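Local coordinates for exodeoxyribonuclease III (Archaeoglobus fulgidus, PDB 2VOA), which is an AP endonuclease of the ExoIII family that cleaves the DNA backbone at abasic sites, probably with the help of magnesium or manganese ions, at a contact of chain A with DNA. Sequence-based numbering; all coordinates share one arbitrary frame.

A contact of chain A with DNA. Residues 10-11, 13-14, 62. With nucleotides of chain B.
The carboxamide of Asn10 and the guanidinium of Arg13 both turn an edge towards the DNA backbone. Asn10 presents its outer edge to the deoxyribose of DG3, and the ring oxygen O4' lies tilted out of the amide plane. The resulting hydrogen bond from ND2 to O4' of DG3 is long and bent (3.4 Å, 131° at H) and therefore weak, while OD1, at the other end of that edge, comes within 4.0 Å of C1' of DG3. In Arg13 the tip nitrogen NH2 leads, and the phosphate oxygen OP1 of DC4 lies off this NH2 end, raised to one side of the guanidinium plane and not over a face. This salt bridge, 3.7 Å from NH2 to OP1, is a loose one.

The stronger bond comes from Ser11, whose hydroxyl OG donates to OP1 of DC4 over 2.9 Å. OG lies anti to the backbone N (chi1 -166°), which carries it out to the phosphodiester between DG3 and DC4, and it also makes a weak bond to O3' of DG3. Ser11 and Arg13 approach OP1 nearly at right angles to each other, a pairing that would help fix the phosphate and offset its charge.

Around this phosphate the contacts are softer. Ser14, in the 3-10 helix 12-14, packs its CB against the 5' side of DG3, 3.6 Å from O5'. At the next sugar, the backbone of Gly62, between strands 54-60 and 63-70, borders DC4.

In this patch the protein meets sugars and phosphates, while the paired bases of DG3 and DC4 point away, as suits a surface that grips duplex DNA with little regard to sequence. Its centre is about 12 Å from Tyr105, the predicted active-site tyrosine, so its likely role is to hold the backbone near the catalytic centre. At the Gly62 margin, the carbonyl O lies 3.3 Å from C4' of DC4.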
ATOM      1  N   ASN A  10       7.406   8.901  -8.946  1.00 28.64           N
ATOM      2  CA  ASN A  10       8.002   7.719  -8.286  1.00 28.49           C
ATOM      3  C   ASN A  10       7.101   6.464  -8.321  1.00 29.07           C
ATOM      4  O   ASN A  10       6.668   5.958  -7.288  1.00 28.66           O
ATOM      5  CB  ASN A  10       8.422   8.044  -6.850  1.00 29.18           C
ATOM      6  CG  ASN A  10       9.152   6.891  -6.201  1.00 29.18           C
ATOM      7  OD1 ASN A  10       9.806   6.102  -6.899  1.00 31.03           O
ATOM      8  ND2 ASN A  10       9.023   6.752  -4.866  1.00 30.31           N
ATOM      9  N   SER A  11       6.779   6.027  -9.537  1.00 29.43           N
ATOM     10  CA  SER A  11       5.926   4.850  -9.825  1.00 29.64           C
ATOM     11  C   SER A  11       4.451   5.238  -9.881  1.00 29.25           C
ATOM     12  O   SER A  11       3.798   5.458  -8.839  1.00 29.30           O
ATOM     13  CB  SER A  11       6.114   3.702  -8.837  1.00 30.06           C
ATOM     14  OG  SER A  11       5.506   2.520  -9.363  1.00 32.39           O
ATOM     15  N   ARG A  13       1.778   3.499 -10.612  1.00 29.34           N
ATOM     16  CA  ARG A  13       0.851   2.545  -9.981  1.00 29.32           C
ATOM     17  C   ARG A  13       0.867   2.672  -8.458  1.00 29.95           C
ATOM     18  O   ARG A  13      -0.073   2.231  -7.776  1.00 30.44           O
ATOM     19  CB  ARG A  13       1.131   1.110 -10.437  1.00 29.73           C
ATOM     20  CG  ARG A  13       0.692   0.825 -11.895  1.00 30.06           C
ATOM     21  CD  ARG A  13       1.225  -0.563 -12.340  1.00 30.89           C
ATOM     22  NE  ARG A  13       2.664  -0.528 -12.084  1.00 36.86           N
ATOM     23  CZ  ARG A  13       3.528  -1.536 -12.127  1.00 38.31           C
ATOM     24  NH1 ARG A  13       3.160  -2.783 -12.435  1.00 38.66           N
ATOM     25  NH2 ARG A  13       4.793  -1.257 -11.859  1.00 38.89           N
ATOM     26  N   SER A  14       1.936   3.272  -7.931  1.00 28.83           N
ATOM     27  CA  SER A  14       2.034   3.521  -6.494  1.00 29.36           C
ATOM     28  C   SER A  14       1.578   4.937  -6.121  1.00 29.07           C
ATOM     29  O   SER A  14       1.536   5.283  -4.918  1.00 29.79           O
ATOM     30  CB  SER A  14       3.463   3.269  -5.998  1.00 29.37           C
ATOM     31  OG  SER A  14       3.796   1.876  -6.066  1.00 30.18           O
ATOM     32  N   GLY A  62       9.838  -1.300 -14.260  1.00 35.62           N
ATOM     33  CA  GLY A  62      10.586  -0.976 -13.048  1.00 35.52           C
ATOM     34  C   GLY A  62      11.454   0.265 -12.951  1.00 35.09           C
ATOM     35  O   GLY A  62      11.860   0.643 -11.851  1.00 35.94           O
TER
ATOM     36  P    DG B   3       5.974   3.857  -2.118  1.00 32.07           P
ATOM     37  OP1  DG B   3       5.048   4.963  -1.826  1.00 29.75           O
ATOM     38  OP2  DG B   3       5.730   2.551  -1.468  1.00 31.85           O
ATOM     39  O5'  DG B   3       6.151   3.575  -3.682  1.00 31.39           O
ATOM     40  C5'  DG B   3       6.779   2.408  -4.195  1.00 33.59           C
ATOM     41  C4'  DG B   3       7.858   2.749  -5.212  1.00 33.73           C
ATOM     42  O4'  DG B   3       8.968   3.329  -4.485  1.00 33.14           O
ATOM     43  C3'  DG B   3       8.436   1.537  -5.937  1.00 34.23           C
ATOM     44  O3'  DG B   3       7.870   1.350  -7.224  1.00 35.76           O
ATOM     45  C2'  DG B   3       9.903   1.885  -6.114  1.00 33.26           C
ATOM     46  C1'  DG B   3      10.172   2.663  -4.842  1.00 32.49           C
ATOM     47  N9   DG B   3      10.663   1.864  -3.711  1.00 31.57           N
ATOM     48  C8   DG B   3      10.008   1.592  -2.534  1.00 31.53           C
ATOM     49  N7   DG B   3      10.706   0.878  -1.695  1.00 30.21           N
ATOM     50  C5   DG B   3      11.906   0.662  -2.353  1.00 31.41           C
ATOM     51  C6   DG B   3      13.052  -0.051  -1.927  1.00 31.80           C
ATOM     52  O6   DG B   3      13.213  -0.638  -0.845  1.00 31.55           O
ATOM     53  N1   DG B   3      14.053  -0.047  -2.897  1.00 31.40           N
ATOM     54  C2   DG B   3      13.963   0.584  -4.125  1.00 32.03           C
ATOM     55  N2   DG B   3      15.025   0.485  -4.934  1.00 31.58           N
ATOM     56  N3   DG B   3      12.890   1.261  -4.541  1.00 31.60           N
ATOM     57  C4   DG B   3      11.900   1.254  -3.604  1.00 31.84           C
ATOM     58  P    DC B   4       7.618  -0.135  -7.809  1.00 36.03           P
ATOM     59  OP1  DC B   4       6.969   0.046  -9.128  1.00 34.05           O
ATOM     60  OP2  DC B   4       6.941  -0.896  -6.763  1.00 34.46           O
ATOM     61  O5'  DC B   4       9.094  -0.718  -8.064  1.00 33.53           O
ATOM     62  C5'  DC B   4       9.893  -0.255  -9.120  1.00 34.22           C
ATOM     63  C4'  DC B   4      11.260  -0.913  -9.059  1.00 34.35           C
ATOM     64  O4'  DC B   4      11.874  -0.617  -7.781  1.00 32.96           O
ATOM     65  C3'  DC B   4      11.248  -2.434  -9.140  1.00 33.79           C
ATOM     66  O3'  DC B   4      11.344  -2.853 -10.488  1.00 35.50           O
ATOM     67  C2'  DC B   4      12.518  -2.828  -8.401  1.00 33.19           C
ATOM     68  C1'  DC B   4      12.685  -1.712  -7.384  1.00 31.40           C
ATOM     69  N1   DC B   4      12.334  -2.102  -5.991  1.00 29.94           N
ATOM     70  C2   DC B   4      13.246  -2.845  -5.215  1.00 30.08           C
ATOM     71  O2   DC B   4      14.332  -3.207  -5.705  1.00 29.59           O
ATOM     72  N3   DC B   4      12.902  -3.155  -3.936  1.00 29.63           N
ATOM     73  C4   DC B   4      11.717  -2.748  -3.437  1.00 30.33           C
ATOM     74  N4   DC B   4      11.399  -3.063  -2.171  1.00 28.96           N
ATOM     75  C5   DC B   4      10.783  -1.990  -4.217  1.00 29.16           C
ATOM     76  C6   DC B   4      11.137  -1.688  -5.472  1.00 29.02           C
TER